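Local atomic coordinates of acinetobacter secreted protease CpaA (PDB entry 6O38), a protein that acts as a secreted zinc metalloprotease, exported through the type II secretion pathway and bound here to its chaperone CpaB. Residues 231-236 against 539-544; 520-525 against 545-550; 170-175 against 188-193. All coordinates share one frame; numbering follows the deposited sequence.

Interaction 1: residues 231-236 against 539-544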
ATOM      1  N   ASN A 231      21.556   3.487  13.888  1.00 41.20           N
ATOM      2  CA  ASN A 231      21.859   4.138  12.626  1.00 41.60           C
ATOM      3  C   ASN A 231      20.566   4.506  11.907  1.00 41.17           C
ATOM      4  O   ASN A 231      19.497   3.955  12.181  1.00 40.76           O
ATOM      5  CB  ASN A 231      22.727   3.240  11.746  1.00 42.88           C
ATOM      6  CG  ASN A 231      24.156   3.147  12.243  1.00 43.59           C
ATOM      7  OD1 ASN A 231      24.772   4.156  12.586  1.00 43.39           O
ATOM      8  ND2 ASN A 231      24.689   1.933  12.289  1.00 44.59           N
ATOM      9  N   ASP A 232      20.677   5.465  10.991  1.00 42.40           N
ATOM     10  CA  ASP A 232      19.504   6.007  10.318  1.00 42.15           C
ATOM     11  C   ASP A 232      18.734   4.910   9.591  1.00 42.52           C
ATOM     12  O   ASP A 232      19.303   4.155   8.798  1.00 43.45           O
ATOM     13  CB  ASP A 232      19.921   7.104   9.338  1.00 42.70           C
ATOM     14  CG  ASP A 232      18.797   8.078   9.039  1.00 42.51           C
ATOM     15  OD1 ASP A 232      17.771   8.041   9.751  1.00 41.85           O
ATOM     16  OD2 ASP A 232      18.944   8.886   8.097  1.00 43.04           O
ATOM     17  N   ARG A 233      17.439   4.808   9.900  1.00 39.81           N
ATOM     18  CA  ARG A 233      16.486   3.910   9.249  1.00 40.10           C
ATOM     19  C   ARG A 233      16.679   2.446   9.627  1.00 40.47           C
ATOM     20  O   ARG A 233      16.170   1.559   8.934  1.00 41.21           O
ATOM     21  CB  ARG A 233      16.510   4.063   7.723  1.00 40.96           C
ATOM     22  CG  ARG A 233      15.451   5.011   7.176  1.00 40.79           C
ATOM     23  CD  ARG A 233      15.510   6.368   7.855  1.00 40.20           C
ATOM     24  NE  ARG A 233      14.519   7.295   7.317  1.00 40.28           N
ATOM     25  CZ  ARG A 233      14.546   8.610   7.511  1.00 40.12           C
ATOM     26  NH1 ARG A 233      15.517   9.156   8.232  1.00 39.80           N
ATOM     27  NH2 ARG A 233      13.604   9.379   6.984  1.00 40.40           N
ATOM     28  N   ASP A 234      17.408   2.159  10.704  1.00 39.35           N
ATOM     29  CA  ASP A 234      17.382   0.813  11.259  1.00 39.63           C
ATOM     30  C   ASP A 234      15.979   0.489  11.755  1.00 38.67           C
ATOM     31  O   ASP A 234      15.250   1.361  12.235  1.00 37.49           O
ATOM     32  CB  ASP A 234      18.393   0.673  12.398  1.00 39.68           C
ATOM     33  CG  ASP A 234      19.826   0.649  11.907  1.00 40.81           C
ATOM     34  OD1 ASP A 234      20.047   0.333  10.720  1.00 41.69           O
ATOM     35  OD2 ASP A 234      20.735   0.932  12.715  1.00 40.87           O
ATOM     36  N   ARG A 235      15.595  -0.779  11.637  1.00 40.21           N
ATOM     37  CA  ARG A 235      14.236  -1.192  11.949  1.00 39.25           C
ATOM     38  C   ARG A 235      14.232  -2.328  12.959  1.00 39.23           C
ATOM     39  O   ARG A 235      15.092  -3.213  12.920  1.00 40.52           O
ATOM     40  CB  ARG A 235      13.479  -1.617  10.686  1.00 39.70           C
ATOM     41  CG  ARG A 235      13.109  -0.455   9.784  1.00 39.89           C
ATOM     42  CD  ARG A 235      12.144  -0.877   8.692  1.00 40.31           C
ATOM     43  NE  ARG A 235      11.779   0.249   7.836  1.00 41.02           N
ATOM     44  CZ  ARG A 235      10.689   0.288   7.078  1.00 40.86           C
ATOM     45  NH1 ARG A 235       9.847  -0.737   7.069  1.00 40.02           N
ATOM     46  NH2 ARG A 235      10.437   1.354   6.331  1.00 41.50           N
ATOM     47  N   ILE A 236      13.256  -2.291  13.862  1.00 37.22           N
ATOM     48  CA  ILE A 236      13.034  -3.341  14.847  1.00 37.14           C
ATOM     49  C   ILE A 236      11.588  -3.798  14.726  1.00 36.06           C
ATOM     50  O   ILE A 236      10.665  -2.985  14.854  1.00 34.79           O
ATOM     51  CB  ILE A 236      13.329  -2.868  16.281  1.00 36.67           C
ATOM     52  CG1 ILE A 236      14.824  -2.602  16.464  1.00 37.77           C
ATOM     53  CG2 ILE A 236      12.837  -3.891  17.295  1.00 36.75           C
ATOM     54  CD1 ILE A 236      15.183  -2.121  17.850  1.00 37.46           C
ATOM     55  N   TYR A 539       5.865  14.411   9.081  1.00 42.40           N
ATOM     56  CA  TYR A 539       5.719  13.446  10.161  1.00 42.83           C
ATOM     57  C   TYR A 539       5.263  12.087   9.647  1.00 41.03           C
ATOM     58  O   TYR A 539       4.947  11.201  10.448  1.00 41.54           O
ATOM     59  CB  TYR A 539       4.746  13.985  11.209  1.00 44.24           C
ATOM     60  CG  TYR A 539       5.053  15.411  11.605  1.00 46.27           C
ATOM     61  CD1 TYR A 539       6.241  15.733  12.248  1.00 47.75           C
ATOM     62  CD2 TYR A 539       4.164  16.440  11.320  1.00 46.76           C
ATOM     63  CE1 TYR A 539       6.532  17.036  12.605  1.00 49.62           C
ATOM     64  CE2 TYR A 539       4.446  17.748  11.674  1.00 48.75           C
ATOM     65  CZ  TYR A 539       5.631  18.039  12.315  1.00 50.24           C
ATOM     66  OH  TYR A 539       5.918  19.339  12.670  1.00 52.17           O
ATOM     67  N   LEU A 540       5.225  11.907   8.329  1.00 41.00           N
ATOM     68  CA  LEU A 540       4.887  10.643   7.695  1.00 39.30           C
ATOM     69  C   LEU A 540       6.101  10.118   6.942  1.00 39.26           C
ATOM     70  O   LEU A 540       6.921  10.893   6.439  1.00 39.96           O
ATOM     71  CB  LEU A 540       3.712  10.805   6.729  1.00 37.63           C
ATOM     72  CG  LEU A 540       2.401  11.309   7.330  1.00 37.80           C
ATOM     73  CD1 LEU A 540       1.408  11.583   6.222  1.00 36.49           C
ATOM     74  CD2 LEU A 540       1.840  10.308   8.328  1.00 37.93           C
ATOM     75  N   TYR A 541       6.213   8.796   6.868  1.00 36.09           N
ATOM     76  CA  TYR A 541       7.353   8.154   6.229  1.00 36.70           C
ATOM     77  C   TYR A 541       6.876   7.060   5.286  1.00 35.61           C
ATOM     78  O   TYR A 541       5.872   6.393   5.551  1.00 34.52           O
ATOM     79  CB  TYR A 541       8.314   7.577   7.276  1.00 37.94           C
ATOM     80  CG  TYR A 541       8.873   8.623   8.214  1.00 39.36           C
ATOM     81  CD1 TYR A 541       8.175   9.005   9.354  1.00 39.46           C
ATOM     82  CD2 TYR A 541      10.090   9.238   7.954  1.00 40.85           C
ATOM     83  CE1 TYR A 541       8.678   9.966  10.209  1.00 40.91           C
ATOM     84  CE2 TYR A 541      10.600  10.200   8.805  1.00 42.30           C
ATOM     85  CZ  TYR A 541       9.890  10.560   9.931  1.00 42.28           C
ATOM     86  OH  TYR A 541      10.394  11.517  10.782  1.00 43.87           O
ATOM     87  N   ASN A 542       7.597   6.896   4.180  1.00 39.59           N
ATOM     88  CA  ASN A 542       7.343   5.827   3.227  1.00 39.17           C
ATOM     89  C   ASN A 542       7.375   4.478   3.943  1.00 39.54           C
ATOM     90  O   ASN A 542       8.393   4.139   4.566  1.00 41.24           O
ATOM     91  CB  ASN A 542       8.383   5.865   2.107  1.00 40.42           C
ATOM     92  CG  ASN A 542       8.037   4.944   0.948  1.00 40.72           C
ATOM     93  OD1 ASN A 542       7.730   3.767   1.136  1.00 40.91           O
ATOM     94  ND2 ASN A 542       8.088   5.484  -0.266  1.00 41.40           N
ATOM     95  N   PRO A 543       6.292   3.695   3.891  1.00 38.51           N
ATOM     96  CA  PRO A 543       6.247   2.454   4.686  1.00 38.54           C
ATOM     97  C   PRO A 543       7.369   1.478   4.372  1.00 40.10           C
ATOM     98  O   PRO A 543       7.921   0.862   5.292  1.00 41.42           O
ATOM     99  CB  PRO A 543       4.872   1.872   4.331  1.00 37.41           C
ATOM    100  CG  PRO A 543       4.057   3.061   3.931  1.00 36.77           C
ATOM    101  CD  PRO A 543       5.015   3.964   3.209  1.00 37.58           C
ATOM    102  N   LYS A 544       7.728   1.320   3.099  1.00 41.48           N
ATOM    103  CA  LYS A 544       8.749   0.354   2.713  1.00 43.50           C
ATOM    104  C   LYS A 544      10.164   0.917   2.805  1.00 45.30           C
ATOM    105  O   LYS A 544      11.066   0.250   3.322  1.00 47.60           O
ATOM    106  CB  LYS A 544       8.485  -0.147   1.290  1.00 43.82           C
ATOM    107  CG  LYS A 544       9.556  -1.089   0.764  1.00 46.01           C
ATOM    108  CD  LYS A 544       9.109  -1.806  -0.498  1.00 46.77           C
ATOM    109  CE  LYS A 544      10.089  -2.910  -0.866  1.00 49.18           C
ATOM    110  NZ  LYS A 544      10.545  -3.673   0.328  1.00 49.90           N
TER

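Interaction 2: residues 520-525 against 545-550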
ATOM      1  N   HIS A 520       8.575  11.789  -5.464  1.00 46.42           N
ATOM      2  CA  HIS A 520       9.765  11.007  -5.159  1.00 46.17           C
ATOM      3  C   HIS A 520       9.728   9.722  -5.965  1.00 46.71           C
ATOM      4  O   HIS A 520       8.645   9.143  -6.129  1.00 46.68           O
ATOM      5  CB  HIS A 520       9.851  10.692  -3.662  1.00 44.86           C
ATOM      6  CG  HIS A 520      11.190  10.188  -3.223  1.00 44.68           C
ATOM      7  ND1 HIS A 520      11.551   8.860  -3.306  1.00 44.75           N
ATOM      8  CD2 HIS A 520      12.258  10.835  -2.699  1.00 44.65           C
ATOM      9  CE1 HIS A 520      12.782   8.711  -2.852  1.00 44.70           C
ATOM     10  NE2 HIS A 520      13.234   9.894  -2.477  1.00 44.63           N
ATOM     11  N   PRO A 521      10.866   9.252  -6.486  1.00 47.49           N
ATOM     12  CA  PRO A 521      10.852   8.017  -7.289  1.00 48.51           C
ATOM     13  C   PRO A 521      10.401   6.786  -6.521  1.00 47.36           C
ATOM     14  O   PRO A 521       9.956   5.817  -7.148  1.00 48.07           O
ATOM     15  CB  PRO A 521      12.311   7.883  -7.750  1.00 49.93           C
ATOM     16  CG  PRO A 521      12.860   9.273  -7.679  1.00 50.19           C
ATOM     17  CD  PRO A 521      12.185   9.905  -6.497  1.00 48.30           C
ATOM     18  N   LEU A 522      10.504   6.785  -5.193  1.00 46.43           N
ATOM     19  CA  LEU A 522      10.113   5.643  -4.377  1.00 45.86           C
ATOM     20  C   LEU A 522       8.693   5.762  -3.839  1.00 45.18           C
ATOM     21  O   LEU A 522       8.291   4.956  -2.994  1.00 44.62           O
ATOM     22  CB  LEU A 522      11.094   5.464  -3.216  1.00 45.14           C
ATOM     23  CG  LEU A 522      12.547   5.159  -3.586  1.00 45.85           C
ATOM     24  CD1 LEU A 522      13.403   5.071  -2.335  1.00 45.16           C
ATOM     25  CD2 LEU A 522      12.641   3.875  -4.398  1.00 46.88           C
ATOM     26  N   GLY A 523       7.927   6.743  -4.309  1.00 45.80           N
ATOM     27  CA  GLY A 523       6.571   6.939  -3.840  1.00 45.21           C
ATOM     28  C   GLY A 523       6.223   8.402  -3.678  1.00 44.97           C
ATOM     29  O   GLY A 523       6.949   9.153  -3.021  1.00 44.47           O
ATOM     30  N   SER A 524       5.107   8.819  -4.271  1.00 45.39           N
ATOM     31  CA  SER A 524       4.697  10.214  -4.290  1.00 45.51           C
ATOM     32  C   SER A 524       3.308  10.361  -3.688  1.00 44.82           C
ATOM     33  O   SER A 524       2.423   9.537  -3.937  1.00 44.99           O
ATOM     34  CB  SER A 524       4.709  10.763  -5.717  1.00 47.17           C
ATOM     35  OG  SER A 524       6.013  10.719  -6.270  1.00 47.92           O
ATOM     36  N   THR A 525       3.114  11.426  -2.913  1.00 45.69           N
ATOM     37  CA  THR A 525       1.842  11.651  -2.244  1.00 45.35           C
ATOM     38  C   THR A 525       0.772  12.053  -3.261  1.00 46.37           C
ATOM     39  O   THR A 525       1.024  12.166  -4.465  1.00 47.32           O
ATOM     40  CB  THR A 525       1.992  12.712  -1.155  1.00 44.81           C
ATOM     41  OG1 THR A 525       2.324  13.973  -1.750  1.00 45.72           O
ATOM     42  CG2 THR A 525       3.084  12.312  -0.174  1.00 43.82           C
ATOM     43  N   TYR A 545      10.378   2.135   2.310  1.00 42.19           N
ATOM     44  CA  TYR A 545      11.727   2.661   2.160  1.00 43.83           C
ATOM     45  C   TYR A 545      12.122   3.663   3.237  1.00 44.12           C
ATOM     46  O   TYR A 545      13.316   3.936   3.396  1.00 45.87           O
ATOM     47  CB  TYR A 545      11.883   3.301   0.778  1.00 43.71           C
ATOM     48  CG  TYR A 545      11.580   2.330  -0.342  1.00 44.07           C
ATOM     49  CD1 TYR A 545      12.480   1.330  -0.680  1.00 46.05           C
ATOM     50  CD2 TYR A 545      10.388   2.405  -1.050  1.00 42.82           C
ATOM     51  CE1 TYR A 545      12.206   0.435  -1.697  1.00 46.72           C
ATOM     52  CE2 TYR A 545      10.105   1.515  -2.069  1.00 43.68           C
ATOM     53  CZ  TYR A 545      11.018   0.533  -2.389  1.00 45.57           C
ATOM     54  OH  TYR A 545      10.742  -0.357  -3.403  1.00 46.64           O
ATOM     55  N   GLY A 546      11.160   4.217   3.974  1.00 40.87           N
ATOM     56  CA  GLY A 546      11.464   5.115   5.064  1.00 41.51           C
ATOM     57  C   GLY A 546      11.683   6.560   4.678  1.00 41.25           C
ATOM     58  O   GLY A 546      12.053   7.364   5.543  1.00 42.11           O
ATOM     59  N   VAL A 547      11.479   6.919   3.410  1.00 40.34           N
ATOM     60  CA  VAL A 547      11.649   8.301   2.983  1.00 41.13           C
ATOM     61  C   VAL A 547      10.594   9.172   3.650  1.00 40.01           C
ATOM     62  O   VAL A 547       9.398   8.856   3.630  1.00 38.36           O
ATOM     63  CB  VAL A 547      11.571   8.404   1.452  1.00 41.69           C
ATOM     64  CG1 VAL A 547      11.660   9.857   1.009  1.00 43.33           C
ATOM     65  CG2 VAL A 547      12.672   7.576   0.809  1.00 43.14           C
ATOM     66  N   ARG A 548      11.036  10.270   4.257  1.00 40.97           N
ATOM     67  CA  ARG A 548      10.110  11.220   4.856  1.00 40.21           C
ATOM     68  C   ARG A 548       9.280  11.905   3.775  1.00 40.08           C
ATOM     69  O   ARG A 548       9.823  12.436   2.802  1.00 41.81           O
ATOM     70  CB  ARG A 548      10.872  12.246   5.692  1.00 42.01           C
ATOM     71  CG  ARG A 548      10.039  13.432   6.133  1.00 41.77           C
ATOM     72  CD  ARG A 548      10.552  13.999   7.443  1.00 42.94           C
ATOM     73  NE  ARG A 548      11.996  14.196   7.449  1.00 45.50           N
ATOM     74  CZ  ARG A 548      12.752  14.087   8.534  1.00 46.66           C
ATOM     75  NH1 ARG A 548      12.200  13.780   9.701  1.00 46.17           N
ATOM     76  NH2 ARG A 548      14.061  14.282   8.456  1.00 49.32           N
ATOM     77  N   LEU A 549       7.962  11.888   3.949  1.00 41.43           N
ATOM     78  CA  LEU A 549       7.026  12.367   2.933  1.00 40.94           C
ATOM     79  C   LEU A 549       6.711  13.851   3.095  1.00 41.79           C
ATOM     80  O   LEU A 549       5.552  14.255   3.164  1.00 41.06           O
ATOM     81  CB  LEU A 549       5.753  11.532   2.981  1.00 39.13           C
ATOM     82  CG  LEU A 549       5.918  10.033   2.722  1.00 38.47           C
ATOM     83  CD1 LEU A 549       4.575   9.326   2.794  1.00 37.18           C
ATOM     84  CD2 LEU A 549       6.583   9.792   1.376  1.00 39.40           C
ATOM     85  N   GLY A 550       7.743  14.680   3.151  1.00 41.50           N
ATOM     86  CA  GLY A 550       7.548  16.103   3.325  1.00 42.67           C
ATOM     87  C   GLY A 550       8.779  16.751   3.928  1.00 44.62           C
ATOM     88  O   GLY A 550       9.841  16.138   4.038  1.00 45.21           O
TER

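Interaction 3: residues 170-175 against 188-193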
ATOM      1  N   GLY A 170      25.993 -15.319   7.491  1.00 57.88           N
ATOM      2  CA  GLY A 170      24.556 -15.454   7.354  1.00 56.99           C
ATOM      3  C   GLY A 170      23.835 -14.192   6.936  1.00 55.75           C
ATOM      4  O   GLY A 170      22.633 -14.256   6.645  1.00 54.89           O
ATOM      5  N   SER A 171      24.516 -13.050   6.899  1.00 56.61           N
ATOM      6  CA  SER A 171      23.881 -11.808   6.484  1.00 55.47           C
ATOM      7  C   SER A 171      23.559 -11.842   4.994  1.00 55.27           C
ATOM      8  O   SER A 171      24.272 -12.454   4.193  1.00 55.96           O
ATOM      9  CB  SER A 171      24.782 -10.615   6.800  1.00 55.18           C
ATOM     10  OG  SER A 171      24.996 -10.494   8.196  1.00 55.22           O
ATOM     11  N   GLU A 172      22.469 -11.173   4.624  1.00 55.10           N
ATOM     12  CA  GLU A 172      22.022 -11.149   3.235  1.00 54.79           C
ATOM     13  C   GLU A 172      21.259  -9.858   2.985  1.00 53.67           C
ATOM     14  O   GLU A 172      20.200  -9.640   3.581  1.00 52.76           O
ATOM     15  CB  GLU A 172      21.151 -12.366   2.918  1.00 54.88           C
ATOM     16  CG  GLU A 172      20.619 -12.404   1.496  1.00 54.72           C
ATOM     17  CD  GLU A 172      20.004 -13.745   1.144  1.00 55.03           C
ATOM     18  OE1 GLU A 172      20.078 -14.672   1.978  1.00 55.53           O
ATOM     19  OE2 GLU A 172      19.448 -13.874   0.033  1.00 54.87           O
ATOM     20  N   TYR A 173      21.796  -9.009   2.109  1.00 52.81           N
ATOM     21  CA  TYR A 173      21.169  -7.746   1.740  1.00 51.89           C
ATOM     22  C   TYR A 173      21.022  -7.679   0.229  1.00 51.85           C
ATOM     23  O   TYR A 173      21.967  -7.990  -0.504  1.00 52.57           O
ATOM     24  CB  TYR A 173      21.987  -6.548   2.236  1.00 51.62           C
ATOM     25  CG  TYR A 173      22.304  -6.569   3.714  1.00 51.60           C
ATOM     26  CD1 TYR A 173      21.324  -6.863   4.652  1.00 51.24           C
ATOM     27  CD2 TYR A 173      23.586  -6.292   4.171  1.00 51.87           C
ATOM     28  CE1 TYR A 173      21.611  -6.881   6.003  1.00 51.22           C
ATOM     29  CE2 TYR A 173      23.883  -6.309   5.520  1.00 51.79           C
ATOM     30  CZ  TYR A 173      22.892  -6.604   6.432  1.00 51.55           C
ATOM     31  OH  TYR A 173      23.185  -6.621   7.776  1.00 51.53           O
ATOM     32  N   TRP A 174      19.842  -7.276  -0.234  1.00 53.36           N
ATOM     33  CA  TRP A 174      19.574  -7.065  -1.650  1.00 53.30           C
ATOM     34  C   TRP A 174      19.376  -5.578  -1.907  1.00 52.72           C
ATOM     35  O   TRP A 174      18.560  -4.931  -1.239  1.00 51.99           O
ATOM     36  CB  TRP A 174      18.338  -7.848  -2.103  1.00 52.99           C
ATOM     37  CG  TRP A 174      18.526  -9.337  -2.127  1.00 53.62           C
ATOM     38  CD1 TRP A 174      18.643 -10.168  -1.050  1.00 53.85           C
ATOM     39  CD2 TRP A 174      18.605 -10.174  -3.287  1.00 54.17           C
ATOM     40  NE1 TRP A 174      18.795 -11.468  -1.468  1.00 54.51           N
ATOM     41  CE2 TRP A 174      18.775 -11.499  -2.837  1.00 54.65           C
ATOM     42  CE3 TRP A 174      18.551  -9.933  -4.664  1.00 54.39           C
ATOM     43  CZ2 TRP A 174      18.890 -12.577  -3.713  1.00 55.30           C
ATOM     44  CZ3 TRP A 174      18.667 -11.004  -5.533  1.00 55.15           C
ATOM     45  CH2 TRP A 174      18.835 -12.310  -5.054  1.00 55.56           C
ATOM     46  N   PHE A 175      20.116  -5.041  -2.874  1.00 51.01           N
ATOM     47  CA  PHE A 175      20.036  -3.636  -3.245  1.00 50.85           C
ATOM     48  C   PHE A 175      19.689  -3.506  -4.721  1.00 51.64           C
ATOM     49  O   PHE A 175      20.088  -4.336  -5.543  1.00 52.68           O
ATOM     50  CB  PHE A 175      21.356  -2.899  -2.978  1.00 51.32           C
ATOM     51  CG  PHE A 175      21.732  -2.824  -1.527  1.00 50.61           C
ATOM     52  CD1 PHE A 175      21.254  -1.799  -0.727  1.00 49.59           C
ATOM     53  CD2 PHE A 175      22.578  -3.766  -0.969  1.00 51.07           C
ATOM     54  CE1 PHE A 175      21.604  -1.723   0.606  1.00 49.05           C
ATOM     55  CE2 PHE A 175      22.934  -3.694   0.364  1.00 50.53           C
ATOM     56  CZ  PHE A 175      22.446  -2.672   1.151  1.00 49.55           C
ATOM     57  N   TYR A 188      15.405  -6.000  -0.150  1.00 50.38           N
ATOM     58  CA  TYR A 188      15.131  -7.086   0.782  1.00 50.12           C
ATOM     59  C   TYR A 188      16.265  -7.165   1.790  1.00 50.80           C
ATOM     60  O   TYR A 188      17.439  -7.187   1.406  1.00 51.76           O
ATOM     61  CB  TYR A 188      14.968  -8.426   0.058  1.00 50.45           C
ATOM     62  CG  TYR A 188      14.803  -9.597   1.002  1.00 50.45           C
ATOM     63  CD1 TYR A 188      13.577  -9.868   1.595  1.00 49.38           C
ATOM     64  CD2 TYR A 188      15.875 -10.427   1.304  1.00 51.50           C
ATOM     65  CE1 TYR A 188      13.423 -10.934   2.462  1.00 49.40           C
ATOM     66  CE2 TYR A 188      15.731 -11.495   2.169  1.00 51.54           C
ATOM     67  CZ  TYR A 188      14.502 -11.744   2.745  1.00 50.52           C
ATOM     68  OH  TYR A 188      14.355 -12.807   3.607  1.00 50.56           O
ATOM     69  N   ILE A 189      15.912  -7.213   3.071  1.00 47.38           N
ATOM     70  CA  ILE A 189      16.873  -7.326   4.160  1.00 48.02           C
ATOM     71  C   ILE A 189      16.539  -8.584   4.946  1.00 47.89           C
ATOM     72  O   ILE A 189      15.444  -8.693   5.513  1.00 46.74           O
ATOM     73  CB  ILE A 189      16.853  -6.090   5.072  1.00 47.47           C
ATOM     74  CG1 ILE A 189      17.109  -4.818   4.262  1.00 47.50           C
ATOM     75  CG2 ILE A 189      17.877  -6.235   6.188  1.00 48.13           C
ATOM     76  CD1 ILE A 189      18.508  -4.723   3.696  1.00 48.48           C
ATOM     77  N   LYS A 190      17.472  -9.525   4.982  1.00 48.79           N
ATOM     78  CA  LYS A 190      17.283 -10.732   5.776  1.00 49.03           C
ATOM     79  C   LYS A 190      17.322 -10.366   7.253  1.00 48.95           C
ATOM     80  O   LYS A 190      18.342  -9.847   7.726  1.00 49.88           O
ATOM     81  CB  LYS A 190      18.354 -11.767   5.447  1.00 50.38           C
ATOM     82  CG  LYS A 190      18.326 -12.995   6.342  1.00 50.97           C
ATOM     83  CD  LYS A 190      19.241 -14.084   5.805  1.00 52.21           C
ATOM     84  CE  LYS A 190      19.313 -15.266   6.757  1.00 53.08           C
ATOM     85  NZ  LYS A 190      20.373 -16.233   6.357  1.00 54.34           N
ATOM     86  N   PRO A 191      16.256 -10.608   8.011  1.00 46.24           N
ATOM     87  CA  PRO A 191      16.205 -10.114   9.389  1.00 46.01           C
ATOM     88  C   PRO A 191      17.124 -10.885  10.320  1.00 47.58           C
ATOM     89  O   PRO A 191      17.347 -12.089  10.164  1.00 48.46           O
ATOM     90  CB  PRO A 191      14.737 -10.315   9.777  1.00 44.35           C
ATOM     91  CG  PRO A 191      14.307 -11.482   8.950  1.00 44.53           C
ATOM     92  CD  PRO A 191      15.029 -11.333   7.636  1.00 45.26           C
ATOM     93  N   GLN A 192      17.667 -10.168  11.299  1.00 46.99           N
ATOM     94  CA  GLN A 192      18.358 -10.784  12.423  1.00 48.52           C
ATOM     95  C   GLN A 192      17.321 -11.145  13.478  1.00 47.73           C
ATOM     96  O   GLN A 192      16.684 -10.259  14.058  1.00 46.41           O
ATOM     97  CB  GLN A 192      19.410  -9.845  13.010  1.00 49.39           C
ATOM     98  CG  GLN A 192      20.205 -10.461  14.150  1.00 51.20           C
ATOM     99  CD  GLN A 192      21.057  -9.448  14.889  1.00 51.32           C
ATOM    100  OE1 GLN A 192      21.216  -8.310  14.446  1.00 50.17           O
ATOM    101  NE2 GLN A 192      21.603  -9.856  16.028  1.00 52.56           N
ATOM    102  N   LYS A 193      17.148 -12.439  13.724  1.00 47.07           N
ATOM    103  CA  LYS A 193      16.090 -12.931  14.594  1.00 46.22           C
ATOM    104  C   LYS A 193      16.635 -13.135  16.000  1.00 47.67           C
ATOM    105  O   LYS A 193      17.667 -13.788  16.186  1.00 49.69           O
ATOM    106  CB  LYS A 193      15.498 -14.232  14.052  1.00 46.30           C
ATOM    107  CG  LYS A 193      14.733 -14.050  12.751  1.00 44.85           C
ATOM    108  CD  LYS A 193      13.959 -15.299  12.373  1.00 44.83           C
ATOM    109  CE  LYS A 193      13.192 -15.093  11.076  1.00 43.64           C
ATOM    110  NZ  LYS A 193      12.493 -16.329  10.630  1.00 43.75           N
TER
HETATM  111  O   HOH W   1      20.912 -10.244   6.759  1.00 50.88           O

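Interaction 1: residues 231-236 against 539-544
The side chain of Arg-235 has CG anti to the carbonyl carbon (chi1 -72°), and the chain runs extended from CG to NE. The guanidinium at its end meets the backbone oxygen of Pro-543. Two nitrogens grip this one atom end-on. Arg-235 NH2 lies 2.8 Å from Pro-543 O, with an N-H...O angle of 154°, and reaches it from above the carbonyl plane. Arg-235 NH1 is 3.1 Å from Pro-543 O and meets it nearly along the C=O axis. Over one face of the guanidinium lies Lys-544 O. Arg-235 NH1 also forms a salt bridge with Glu-268. The contact joins a StcE-type beta-sandwich domain to the long loop between helices 496-504 and 557-569. On the domain side, a type II beta turn from Asn-231 to Asp-234 leads into strand 235-240. On the loop side, Asn-542 OD1 accepts from Lys-544 N in an Asx turn, and Asn-542 ND2 bonds to Leu-522 O. Arg-233 crosses Tyr-541 at about a right angle. Arg-233 NH2 sits at the ring edge, 3.6 Å from Tyr-541 CE2, with the two planes 75° apart. A salt bridge from Arg-233 NH1 to Asp-232 OD1 and a bond from NH2 to Gly-546 O hold this guanidinium.

Interaction 2: residues 520-525 against 545-550
His-520 gives its backbone N-H to Ser-524 OG, 2.9 Å from His-520 N, in a nearly straight bond of 166°. A second bond fixes the imidazole: Leu-522 N donates to His-520 ND1 at 3.0 Å, tilted somewhat from the ring plane. CG is anti to the backbone N (chi1 -166°), on the side of Val-547, and the two side chains meet tip to tip. Val-547 CG1 lies over one face in a CH-pi contact, 3.8 Å from His-520 NE2 and offset toward the rim. Pro-521 CD lies over the opposite face. Leu-522 crosses Tyr-545 at about a right angle. Its CD2 stands over the centre of the phenol ring, 4.1 Å from the centroid, as a second CH-pi contact, while CD1 reaches Tyr-545 CG. The same CD1 meets Val-547 CG2 at 4.1 Å. At the other end, Thr-525 CG2 touches Leu-549 CB at 4.2 Å. A type I beta turn from His-520 to Gly-523 carries both His-520 and Leu-522, and Leu-549 centres an inverse gamma turn. Both segments belong to the irregular region between helices 496-504 and 557-569. The side chain of Thr-525 is about 11 Å from the zinc ion. Tyr-178 of strand 172-178 and Val-185 of strand 183-195 touch both Leu-522 and Tyr-545, so this loop region lies against that beta hairpin.

Interaction 3: residues 170-175 against 188-193
Trp-174 and Tyr-188 meet as an oblique aromatic pair, their planes 73° apart. Trp-174 CD1 comes to the edge of the Tyr-188 ring, near its plane, and lies 3.6 Å from Tyr-188 CD2. At the edge of the indole, in its plane, is the carboxylate of Glu-172. Trp-174 NE1 donates to Glu-172 OE2 at 2.9 Å and 167°, using the anti lone pair of that oxygen. This bond holds the indole and the carboxylate to each other on one strand. Pro-68 touches both aromatic side chains. On the other face of the sheet, the Tyr-173 ring meets Ile-189 obliquely, with Tyr-173 CD1 3.7 Å from Ile-189 CD1. The phenol hydroxyl bonds to Thr-166 O, and Phe-165 packs edge-to-face with this ring.

The two segments are parts of a beta hairpin made by strands 172-178 and 183-195. Trp-174 and Tyr-188 form an antiparallel hydrogen-bonded pair, in which Trp-174 N donates to Tyr-188 O at 2.9 Å. Tyr-173 and Ile-189 form the non-hydrogen-bonded pair beside it. Further along, Lys-190 N donates to Glu-172 O at 3.1 Å. The return link is made by a water, which accepts from Glu-172 N and donates to Lys-190 O, 2.8 Å away from the water oxygen.

Lys-190 starts with CG anti to the backbone N (chi1 173°) and stays extended to its end. It crosses Glu-172 at about a right angle, with the two CB atoms in contact. Lys-190 NZ donates to Gly-170 O at 3.0 Å, in the carbonyl plane and on a lone pair. Glu-172 OE1 stands 4.7 Å from Lys-190 NZ, so any attraction between the charges acts without contact.

In the fold
From the N terminus, interaction 3 comes first. It closes the short hairpin of strands 172-178 and 183-195 before either other contact begins. Interaction 1 opens at 231-236 and closes about 300 residues later at 539-544. Its loop takes in the rest of its own sandwich module, one further StcE-type module and the reprolysin-like region. Interaction 2 opens within that loop, at 520-525, and closes beyond it, at 545-550, so the two cross. They also touch, probably through a hydrogen bond from Asn-542 N to Val-547 O. Their centres are about 11 Å apart. Interaction 2 folds the long loop between helices 496-504 and 557-569 on itself, while interaction 1 ties that loop to a sandwich module.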